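Local coordinates for glutathione s-transferase III (Zea mays, PDB 1AW9), which probably conjugates reduced glutathione to hydrophobic electrophiles, including certain herbicides, as a phi-class transferase that detoxifies them in maize, at residues Pro9-Glu23 with Arg200-Leu212. Sequence-based numbering, arbitrary orientation.
Sequences PLSPNVVRVATVLNE and RPAFQKTVAAIPL
Thr206 is a knob set among Val15, Ala18, Thr19 and Asn22, where the first helix of the thioredoxin-like domain, 12-23, meets helix 201-209 near the C-terminus of this GST fold. The two axes come within 8.4 Å at 136°, and the threonine's branches divide the work. Its methyl CG2 stands anti to the backbone N and lies obliquely across Val15, 3.7 Å from Val15 CG1. The hydroxyl OG1, turned beside the backbone N (chi1 -53°), instead takes the N-H of Asn22 ND2 at 2.7 Å, close to the amide plane, and also bonds a water that donates to Thr19 O. Thr19 OG1 points back to Val15 O and comes to the edge of the Phe203 ring.

At one end Glu23 bends at chi2 and brings its carboxylate over Ala202 CB into a salt bridge, OE1 lying 2.7 Å from Arg200 NH1. The same nitrogen donates to the syn side of OE2, which lies nearly in the guanidinium plane, while Thr83 also bonds OE1 and Phe161 makes a cation-pi contact with Arg200. With an alanine in place of Glu23, the Arg200 guanidinium would probably lose its carboxylate mate and be freer to turn.

Near Ser11, which caps helix 12-23 and probably binds glutathione, Pro9 crosses Pro211 at about a right angle. Alongside, Leu10 slides past that proline in the opposite direction, its CG tight against Pro211 CG at 3.5 Å.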
loop_
_atom_site.group_PDB
_atom_site.type_symbol
_atom_site.label_atom_id
_atom_site.label_comp_id
_atom_site.label_asym_id
_atom_site.label_seq_id
_atom_site.Cartn_x
_atom_site.Cartn_y
_atom_site.Cartn_z
ATOM N N PRO A 9 22.371 0.275 -21.491
ATOM C CA PRO A 9 23.225 1.430 -21.156
ATOM C C PRO A 9 22.522 2.593 -20.420
ATOM O O PRO A 9 23.185 3.454 -19.847
ATOM C CB PRO A 9 23.805 1.852 -22.518
ATOM C CG PRO A 9 22.891 1.215 -23.535
ATOM C CD PRO A 9 22.534 -0.106 -22.908
ATOM N N LEU A 10 21.188 2.592 -20.397
ATOM C CA LEU A 10 20.445 3.659 -19.723
ATOM C C LEU A 10 20.154 3.392 -18.259
ATOM O O LEU A 10 19.840 4.313 -17.514
ATOM C CB LEU A 10 19.139 3.951 -20.447
ATOM C CG LEU A 10 19.394 4.758 -21.717
ATOM C CD1 LEU A 10 18.117 4.868 -22.532
ATOM C CD2 LEU A 10 19.950 6.131 -21.361
ATOM N N SER A 11 20.212 2.130 -17.865
ATOM C CA SER A 11 19.943 1.752 -16.503
ATOM C C SER A 11 21.020 2.281 -15.543
ATOM O O SER A 11 22.200 1.888 -15.631
ATOM C CB SER A 11 19.843 0.242 -16.435
ATOM O OG SER A 11 20.432 -0.241 -15.246
ATOM N N PRO A 12 20.618 3.113 -14.556
ATOM C CA PRO A 12 21.585 3.667 -13.604
ATOM C C PRO A 12 22.384 2.607 -12.847
ATOM O O PRO A 12 23.458 2.886 -12.303
ATOM C CB PRO A 12 20.704 4.489 -12.640
ATOM C CG PRO A 12 19.515 4.862 -13.442
ATOM C CD PRO A 12 19.253 3.579 -14.248
ATOM N N ASN A 13 21.856 1.399 -12.774
ATOM C CA ASN A 13 22.559 0.368 -12.053
ATOM C C ASN A 13 23.686 -0.151 -12.932
ATOM O O ASN A 13 24.715 -0.593 -12.424
ATOM C CB ASN A 13 21.590 -0.713 -11.567
ATOM C CG ASN A 13 20.770 -0.260 -10.345
ATOM O OD1 ASN A 13 21.297 0.379 -9.441
ATOM N ND2 ASN A 13 19.476 -0.556 -10.339
ATOM N N VAL A 14 23.515 -0.052 -14.253
ATOM C CA VAL A 14 24.577 -0.449 -15.188
ATOM C C VAL A 14 25.588 0.690 -15.167
ATOM O O VAL A 14 26.783 0.463 -15.051
ATOM C CB VAL A 14 24.058 -0.653 -16.618
ATOM C CG1 VAL A 14 25.219 -0.759 -17.633
ATOM C CG2 VAL A 14 23.229 -1.899 -16.652
ATOM N N VAL A 15 25.103 1.931 -15.173
ATOM C CA VAL A 15 26.000 3.080 -15.118
ATOM C C VAL A 15 26.850 3.112 -13.835
ATOM O O VAL A 15 27.964 3.615 -13.862
ATOM C CB VAL A 15 25.238 4.398 -15.323
ATOM C CG1 VAL A 15 26.192 5.611 -15.212
ATOM C CG2 VAL A 15 24.542 4.373 -16.667
ATOM N N ARG A 16 26.352 2.576 -12.719
ATOM C CA ARG A 16 27.133 2.552 -11.487
ATOM C C ARG A 16 28.380 1.687 -11.667
ATOM O O ARG A 16 29.396 1.886 -10.973
ATOM C CB ARG A 16 26.331 1.971 -10.307
ATOM C CG ARG A 16 27.115 1.940 -8.947
ATOM C CD ARG A 16 26.453 1.187 -7.725
ATOM N NE ARG A 16 25.253 1.874 -7.243
ATOM C CZ ARG A 16 24.013 1.518 -7.572
ATOM N NH1 ARG A 16 23.810 0.453 -8.343
ATOM N NH2 ARG A 16 23.002 2.348 -7.333
ATOM N N VAL A 17 28.261 0.644 -12.490
ATOM C CA VAL A 17 29.389 -0.271 -12.719
ATOM C C VAL A 17 30.349 0.348 -13.720
ATOM O O VAL A 17 31.544 0.339 -13.496
ATOM C CB VAL A 17 28.941 -1.666 -13.198
ATOM C CG1 VAL A 17 30.153 -2.563 -13.388
ATOM C CG2 VAL A 17 28.014 -2.282 -12.171
ATOM N N ALA A 18 29.805 0.901 -14.799
ATOM C CA ALA A 18 30.594 1.563 -15.823
ATOM C C ALA A 18 31.442 2.654 -15.131
ATOM O O ALA A 18 32.628 2.828 -15.430
ATOM C CB ALA A 18 29.654 2.178 -16.871
ATOM N N THR A 19 30.836 3.349 -14.166
ATOM C CA THR A 19 31.501 4.395 -13.402
ATOM C C THR A 19 32.815 3.853 -12.853
ATOM O O THR A 19 33.878 4.405 -13.100
ATOM C CB THR A 19 30.609 4.886 -12.223
ATOM O OG1 THR A 19 29.469 5.567 -12.746
ATOM C CG2 THR A 19 31.334 5.845 -11.336
ATOM N N VAL A 20 32.744 2.750 -12.129
ATOM C CA VAL A 20 33.926 2.168 -11.556
ATOM C C VAL A 20 34.876 1.596 -12.619
ATOM O O VAL A 20 36.089 1.701 -12.463
ATOM C CB VAL A 20 33.541 1.155 -10.463
ATOM C CG1 VAL A 20 34.698 0.279 -10.082
ATOM C CG2 VAL A 20 33.098 1.906 -9.236
ATOM N N LEU A 21 34.363 1.083 -13.734
ATOM C CA LEU A 21 35.261 0.536 -14.760
ATOM C C LEU A 21 36.098 1.645 -15.421
ATOM O O LEU A 21 37.284 1.451 -15.674
ATOM C CB LEU A 21 34.509 -0.290 -15.813
ATOM C CG LEU A 21 33.750 -1.571 -15.371
ATOM C CD1 LEU A 21 32.960 -2.115 -16.516
ATOM C CD2 LEU A 21 34.639 -2.644 -14.840
ATOM N N ASN A 22 35.510 2.816 -15.655
ATOM C CA ASN A 22 36.266 3.912 -16.242
ATOM C C ASN A 22 37.285 4.478 -15.274
ATOM O O ASN A 22 38.370 4.853 -15.673
ATOM C CB ASN A 22 35.351 5.008 -16.702
ATOM C CG ASN A 22 34.539 4.578 -17.846
ATOM O OD1 ASN A 22 35.050 3.930 -18.740
ATOM N ND2 ASN A 22 33.246 4.872 -17.820
ATOM N N GLU A 23 36.962 4.548 -13.993
ATOM C CA GLU A 23 37.918 5.086 -13.045
ATOM C C GLU A 23 39.177 4.241 -13.100
ATOM O O GLU A 23 40.270 4.769 -13.120
ATOM C CB GLU A 23 37.342 5.084 -11.633
ATOM C CG GLU A 23 36.338 6.184 -11.361
ATOM C CD GLU A 23 36.976 7.562 -11.161
ATOM O OE1 GLU A 23 38.189 7.645 -10.885
ATOM O OE2 GLU A 23 36.266 8.576 -11.262
ATOM N N ARG A 200 35.205 14.908 -12.477
ATOM C CA ARG A 200 36.142 13.818 -12.701
ATOM C C ARG A 200 36.141 13.369 -14.169
ATOM O O ARG A 200 35.088 13.089 -14.754
ATOM C CB ARG A 200 35.792 12.643 -11.815
ATOM C CG ARG A 200 35.964 12.893 -10.371
ATOM C CD ARG A 200 36.371 11.590 -9.716
ATOM N NE ARG A 200 37.532 11.784 -8.850
ATOM C CZ ARG A 200 38.495 10.895 -8.653
ATOM N NH1 ARG A 200 38.475 9.719 -9.260
ATOM N NH2 ARG A 200 39.454 11.172 -7.790
ATOM N N PRO A 201 37.339 13.244 -14.771
ATOM C CA PRO A 201 37.527 12.826 -16.166
ATOM C C PRO A 201 36.830 11.495 -16.447
ATOM O O PRO A 201 36.141 11.358 -17.457
ATOM C CB PRO A 201 39.044 12.649 -16.261
ATOM C CG PRO A 201 39.567 13.607 -15.260
ATOM C CD PRO A 201 38.639 13.387 -14.101
ATOM N N ALA A 202 37.032 10.517 -15.556
ATOM C CA ALA A 202 36.421 9.192 -15.696
ATOM C C ALA A 202 34.906 9.334 -15.768
ATOM O O ALA A 202 34.242 8.748 -16.654
ATOM C CB ALA A 202 36.800 8.305 -14.534
ATOM N N PHE A 203 34.364 10.152 -14.866
ATOM C CA PHE A 203 32.938 10.339 -14.864
ATOM C C PHE A 203 32.454 10.970 -16.130
ATOM O O PHE A 203 31.396 10.609 -16.625
ATOM C CB PHE A 203 32.440 11.118 -13.661
ATOM C CG PHE A 203 30.977 10.912 -13.427
ATOM C CD1 PHE A 203 30.468 9.619 -13.262
ATOM C CD2 PHE A 203 30.097 11.965 -13.488
ATOM C CE1 PHE A 203 29.105 9.390 -13.173
ATOM C CE2 PHE A 203 28.722 11.751 -13.399
ATOM C CZ PHE A 203 28.225 10.463 -13.243
ATOM N N GLN A 204 33.246 11.885 -16.680
ATOM C CA GLN A 204 32.918 12.584 -17.924
ATOM C C GLN A 204 32.738 11.606 -19.049
ATOM O O GLN A 204 31.851 11.770 -19.896
ATOM C CB GLN A 204 34.031 13.558 -18.286
ATOM C CG GLN A 204 33.959 14.830 -17.491
ATOM C CD GLN A 204 32.569 15.403 -17.582
ATOM O OE1 GLN A 204 32.199 15.978 -18.609
ATOM N NE2 GLN A 204 31.751 15.166 -16.558
ATOM N N LYS A 205 33.592 10.584 -19.032
ATOM C CA LYS A 205 33.597 9.512 -20.028
ATOM C C LYS A 205 32.302 8.719 -19.885
ATOM O O LYS A 205 31.543 8.537 -20.853
ATOM C CB LYS A 205 34.806 8.586 -19.786
ATOM C CG LYS A 205 35.297 7.735 -20.989
ATOM C CD LYS A 205 36.447 6.762 -20.591
ATOM C CE LYS A 205 37.566 7.474 -19.785
ATOM N NZ LYS A 205 38.478 6.532 -19.029
ATOM N N THR A 206 32.042 8.287 -18.656
ATOM C CA THR A 206 30.840 7.528 -18.337
ATOM C C THR A 206 29.582 8.240 -18.844
ATOM O O THR A 206 28.803 7.667 -19.582
ATOM C CB THR A 206 30.722 7.325 -16.821
ATOM O OG1 THR A 206 31.940 6.756 -16.323
ATOM C CG2 THR A 206 29.539 6.398 -16.501
ATOM N N VAL A 207 29.406 9.493 -18.455
ATOM C CA VAL A 207 28.250 10.266 -18.875
ATOM C C VAL A 207 28.160 10.286 -20.388
ATOM O O VAL A 207 27.071 10.187 -20.961
ATOM C CB VAL A 207 28.326 11.742 -18.372
ATOM C CG1 VAL A 207 27.334 12.609 -19.124
ATOM C CG2 VAL A 207 28.042 11.823 -16.877
ATOM N N ALA A 208 29.316 10.457 -21.023
ATOM C CA ALA A 208 29.411 10.503 -22.476
ATOM C C ALA A 208 28.827 9.271 -23.163
ATOM O O ALA A 208 28.299 9.366 -24.279
ATOM C CB ALA A 208 30.848 10.671 -22.881
ATOM N N ALA A 209 28.943 8.121 -22.503
ATOM C CA ALA A 209 28.434 6.856 -23.037
ATOM C C ALA A 209 26.915 6.595 -22.892
ATOM O O ALA A 209 26.382 5.730 -23.575
ATOM C CB ALA A 209 29.237 5.684 -22.449
ATOM N N ILE A 210 26.215 7.319 -22.017
ATOM C CA ILE A 210 24.780 7.097 -21.843
ATOM C C ILE A 210 24.052 7.590 -23.091
ATOM O O ILE A 210 24.131 8.777 -23.437
ATOM C CB ILE A 210 24.216 7.846 -20.622
ATOM C CG1 ILE A 210 24.998 7.491 -19.352
ATOM C CG2 ILE A 210 22.755 7.469 -20.422
ATOM C CD1 ILE A 210 24.717 8.431 -18.187
ATOM N N PRO A 211 23.300 6.687 -23.759
ATOM C CA PRO A 211 22.522 6.943 -24.983
ATOM C C PRO A 211 21.287 7.792 -24.696
ATOM O O PRO A 211 20.163 7.387 -25.033
ATOM C CB PRO A 211 22.120 5.538 -25.422
ATOM C CG PRO A 211 21.879 4.878 -24.139
ATOM C CD PRO A 211 23.053 5.317 -23.282
ATOM N N LEU A 212 21.508 8.954 -24.070
ATOM C CA LEU A 212 20.426 9.871 -23.694
ATOM C C LEU A 212 19.767 10.512 -24.911
ATOM O O LEU A 212 20.439 11.071 -25.777
ATOM C CB LEU A 212 20.905 10.936 -22.692
ATOM C CG LEU A 212 20.632 10.777 -21.179
ATOM C CD1 LEU A 212 19.732 9.595 -20.866
ATOM C CD2 LEU A 212 21.938 10.672 -20.413
HETATM O O HOH W 1 33.575 7.149 -13.869
HETATM O O HOH W 2 40.540 6.103 -16.804
HETATM O O HOH W 3 37.984 3.166 -18.968
#